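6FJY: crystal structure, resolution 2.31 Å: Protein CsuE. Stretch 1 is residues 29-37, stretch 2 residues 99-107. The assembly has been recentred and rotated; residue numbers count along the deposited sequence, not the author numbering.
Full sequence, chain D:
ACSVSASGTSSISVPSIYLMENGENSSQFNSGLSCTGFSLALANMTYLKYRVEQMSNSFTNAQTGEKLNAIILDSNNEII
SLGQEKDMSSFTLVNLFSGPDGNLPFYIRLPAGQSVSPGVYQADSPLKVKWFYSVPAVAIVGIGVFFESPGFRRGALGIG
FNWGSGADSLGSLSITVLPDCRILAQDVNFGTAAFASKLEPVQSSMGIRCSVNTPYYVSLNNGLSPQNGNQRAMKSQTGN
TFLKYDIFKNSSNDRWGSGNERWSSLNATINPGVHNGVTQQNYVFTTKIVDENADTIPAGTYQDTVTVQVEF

Stretch 1, residues 29-37: FNSGLSCTG
Stretch 2, residues 99-107: GPDGNLPFY

Strands 29-31 and 33-35 of the first stretch both pair with strand 103-107 in the antiparallel sense, at 113° and 143° between N-to-C directions; stretch 1 turns a corner at Gly-32 and the register shifts by two between Asn-30 and Ser-34, a beta bulge. Before the corner, Phe-29 pairs with Phe-106: Phe-29 N gives a nearly straight hydrogen bond to Phe-106 O (2.8 Å), and Phe-106 N returns one to Phe-29 O (2.9 Å). Beyond it, Leu-104 N donates to Leu-33 O (3.0 Å) and Cys-35 N to Gly-102 O (2.8 Å).

Gly-32, at phi/psi 125/-26, holds angles that would jam a CB against the preceding carbonyl. Ser-31 (-76/-28) leads into this corner. Its p rotamer (63°) brings OG to Leu-104 O, a 2.7 Å hydrogen bond beside that from Ser-31 N to the same oxygen (3.2 Å); OG also accepts a weak bond from Leu-33 N (3.4 Å), so serine's hydroxyl serves both strands. Ser-31 points its CA-to-CB bond toward the other stretch, and CB lies 3.5 Å from the centroid of the Phe-106 ring, 15° off the ring normal, a CH-pi contact.

Phe-29 and Phe-106 share one face of the sheet. With chi1 p (75°) and chi2 -86°, the Phe-29 ring swings back over the neighbouring strand, CZ reaching Phe-106 CB at 3.4 Å; Phe-106 is m (-80°), with chi2 12°.

Ser-34 and Asn-103 form a non-hydrogen-bonded pair, CA atoms about 4.2 Å apart, with side chains on a common face. Both are m (-74° and -72°), and Ser-34 OG donates to Asn-103 OD1 at a very short 2.3 Å. Leu-33 and Leu-104, both t at chi1, meet more loosely, CB to CB 4.3 Å.

A type I turn, Gly-99 to Gly-102, precedes the strand, closed by Gly-102 N to Gly-99 O (3.1 Å). Gly-102 has phi/psi 59/39, and an ideal CB would clash with Cys-35 O at 1.8 Å; without one, Gly-102 CA approaches that oxygen to 3.2 Å.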

# COMPACT_ATOMS: atom_id res chain seq x y z
N PHE D 29 8.50 12.06 -11.90
CA PHE D 29 9.73 11.30 -11.81
C PHE D 29 10.86 12.07 -12.49
O PHE D 29 10.63 12.98 -13.28
CB PHE D 29 9.58 9.91 -12.44
CG PHE D 29 9.57 9.90 -13.95
CD1 PHE D 29 8.40 10.11 -14.65
CD2 PHE D 29 10.73 9.64 -14.66
CE1 PHE D 29 8.38 10.09 -16.03
CE2 PHE D 29 10.72 9.62 -16.04
CZ PHE D 29 9.55 9.84 -16.72
N ASN D 30 12.09 11.68 -12.16
CA ASN D 30 13.28 12.34 -12.68
C ASN D 30 13.53 11.93 -14.13
O ASN D 30 13.58 10.74 -14.46
CB ASN D 30 14.48 12.02 -11.81
CG ASN D 30 14.23 12.36 -10.36
OD1 ASN D 30 13.30 13.10 -10.04
ND2 ASN D 30 15.05 11.82 -9.48
N SER D 31 13.66 12.93 -15.00
CA SER D 31 13.75 12.69 -16.43
C SER D 31 15.12 12.15 -16.84
O SER D 31 15.22 11.44 -17.84
CB SER D 31 13.47 13.98 -17.18
OG SER D 31 14.46 14.94 -16.87
N GLY D 32 16.16 12.50 -16.09
CA GLY D 32 17.54 12.22 -16.43
C GLY D 32 18.42 13.46 -16.44
O GLY D 32 19.63 13.35 -16.24
N LEU D 33 17.82 14.62 -16.67
CA LEU D 33 18.52 15.90 -16.57
C LEU D 33 18.30 16.51 -15.18
O LEU D 33 17.24 16.34 -14.57
CB LEU D 33 18.06 16.86 -17.66
CG LEU D 33 18.97 17.99 -18.16
CD1 LEU D 33 18.66 19.30 -17.47
CD2 LEU D 33 20.44 17.65 -17.98
N SER D 34 19.32 17.19 -14.69
CA SER D 34 19.29 17.89 -13.42
C SER D 34 20.26 19.06 -13.49
O SER D 34 21.32 18.95 -14.11
CB SER D 34 19.65 16.97 -12.25
OG SER D 34 18.59 16.07 -11.95
N CYS D 35 19.88 20.18 -12.86
CA CYS D 35 20.70 21.39 -12.84
C CYS D 35 20.60 22.05 -11.47
O CYS D 35 19.50 22.33 -11.00
CB CYS D 35 20.27 22.37 -13.94
SG CYS D 35 20.51 21.81 -15.62
N THR D 36 21.76 22.27 -10.84
CA THR D 36 21.90 23.05 -9.62
C THR D 36 22.81 24.24 -9.89
O THR D 36 23.70 24.18 -10.75
CB THR D 36 22.48 22.22 -8.47
OG1 THR D 36 23.78 21.73 -8.85
CG2 THR D 36 21.58 21.04 -8.12
N GLY D 37 22.58 25.33 -9.16
CA GLY D 37 23.32 26.56 -9.41
C GLY D 37 22.89 27.34 -10.63
O GLY D 37 23.64 28.20 -11.10
N GLY D 99 13.42 20.60 -6.55
CA GLY D 99 14.14 19.94 -5.50
C GLY D 99 15.55 20.45 -5.37
O GLY D 99 16.05 21.21 -6.20
N PRO D 100 16.22 20.05 -4.29
CA PRO D 100 17.62 20.43 -4.12
C PRO D 100 18.53 19.79 -5.16
O PRO D 100 19.58 20.36 -5.48
CB PRO D 100 17.95 19.95 -2.70
CG PRO D 100 16.98 18.82 -2.47
CD PRO D 100 15.72 19.23 -3.18
N ASP D 101 18.17 18.62 -5.71
CA ASP D 101 18.95 18.02 -6.78
C ASP D 101 18.69 18.66 -8.14
O ASP D 101 19.30 18.25 -9.13
CB ASP D 101 18.67 16.52 -6.86
CG ASP D 101 19.25 15.75 -5.68
OD1 ASP D 101 19.96 16.36 -4.86
OD2 ASP D 101 19.00 14.53 -5.59
N GLY D 102 17.80 19.65 -8.21
CA GLY D 102 17.52 20.34 -9.45
C GLY D 102 17.01 19.43 -10.55
O GLY D 102 17.38 19.60 -11.71
N ASN D 103 16.16 18.47 -10.19
CA ASN D 103 15.71 17.49 -11.16
C ASN D 103 14.70 18.12 -12.11
O ASN D 103 13.72 18.72 -11.68
CB ASN D 103 15.09 16.29 -10.45
CG ASN D 103 16.13 15.42 -9.76
OD1 ASN D 103 17.31 15.45 -10.10
ND2 ASN D 103 15.68 14.65 -8.78
N LEU D 104 14.96 17.99 -13.40
CA LEU D 104 13.95 18.33 -14.37
C LEU D 104 12.94 17.20 -14.39
O LEU D 104 13.32 16.05 -14.63
CB LEU D 104 14.55 18.55 -15.74
CG LEU D 104 13.56 19.14 -16.73
CD1 LEU D 104 13.08 20.51 -16.27
CD2 LEU D 104 14.20 19.22 -18.08
N PRO D 105 11.67 17.45 -14.06
CA PRO D 105 10.72 16.35 -13.91
C PRO D 105 9.97 16.02 -15.19
O PRO D 105 9.63 16.89 -16.00
CB PRO D 105 9.74 16.90 -12.86
CG PRO D 105 9.74 18.36 -13.11
CD PRO D 105 11.13 18.72 -13.54
N PHE D 106 9.76 14.73 -15.38
CA PHE D 106 8.78 14.19 -16.30
C PHE D 106 7.67 13.54 -15.47
O PHE D 106 7.79 13.36 -14.26
CB PHE D 106 9.40 13.16 -17.26
CG PHE D 106 10.14 13.76 -18.43
CD1 PHE D 106 10.45 15.11 -18.47
CD2 PHE D 106 10.52 12.97 -19.49
CE1 PHE D 106 11.12 15.65 -19.56
CE2 PHE D 106 11.20 13.50 -20.58
CZ PHE D 106 11.50 14.84 -20.61
N TYR D 107 6.59 13.15 -16.15
CA TYR D 107 5.40 12.67 -15.47
C TYR D 107 4.92 11.40 -16.13
O TYR D 107 4.92 11.28 -17.36
CB TYR D 107 4.29 13.74 -15.46
CG TYR D 107 4.70 15.04 -14.78
CD1 TYR D 107 4.52 15.22 -13.41
CD2 TYR D 107 5.30 16.07 -15.50
CE1 TYR D 107 4.91 16.40 -12.79
CE2 TYR D 107 5.69 17.25 -14.89
CZ TYR D 107 5.50 17.41 -13.54
OH TYR D 107 5.89 18.58 -12.93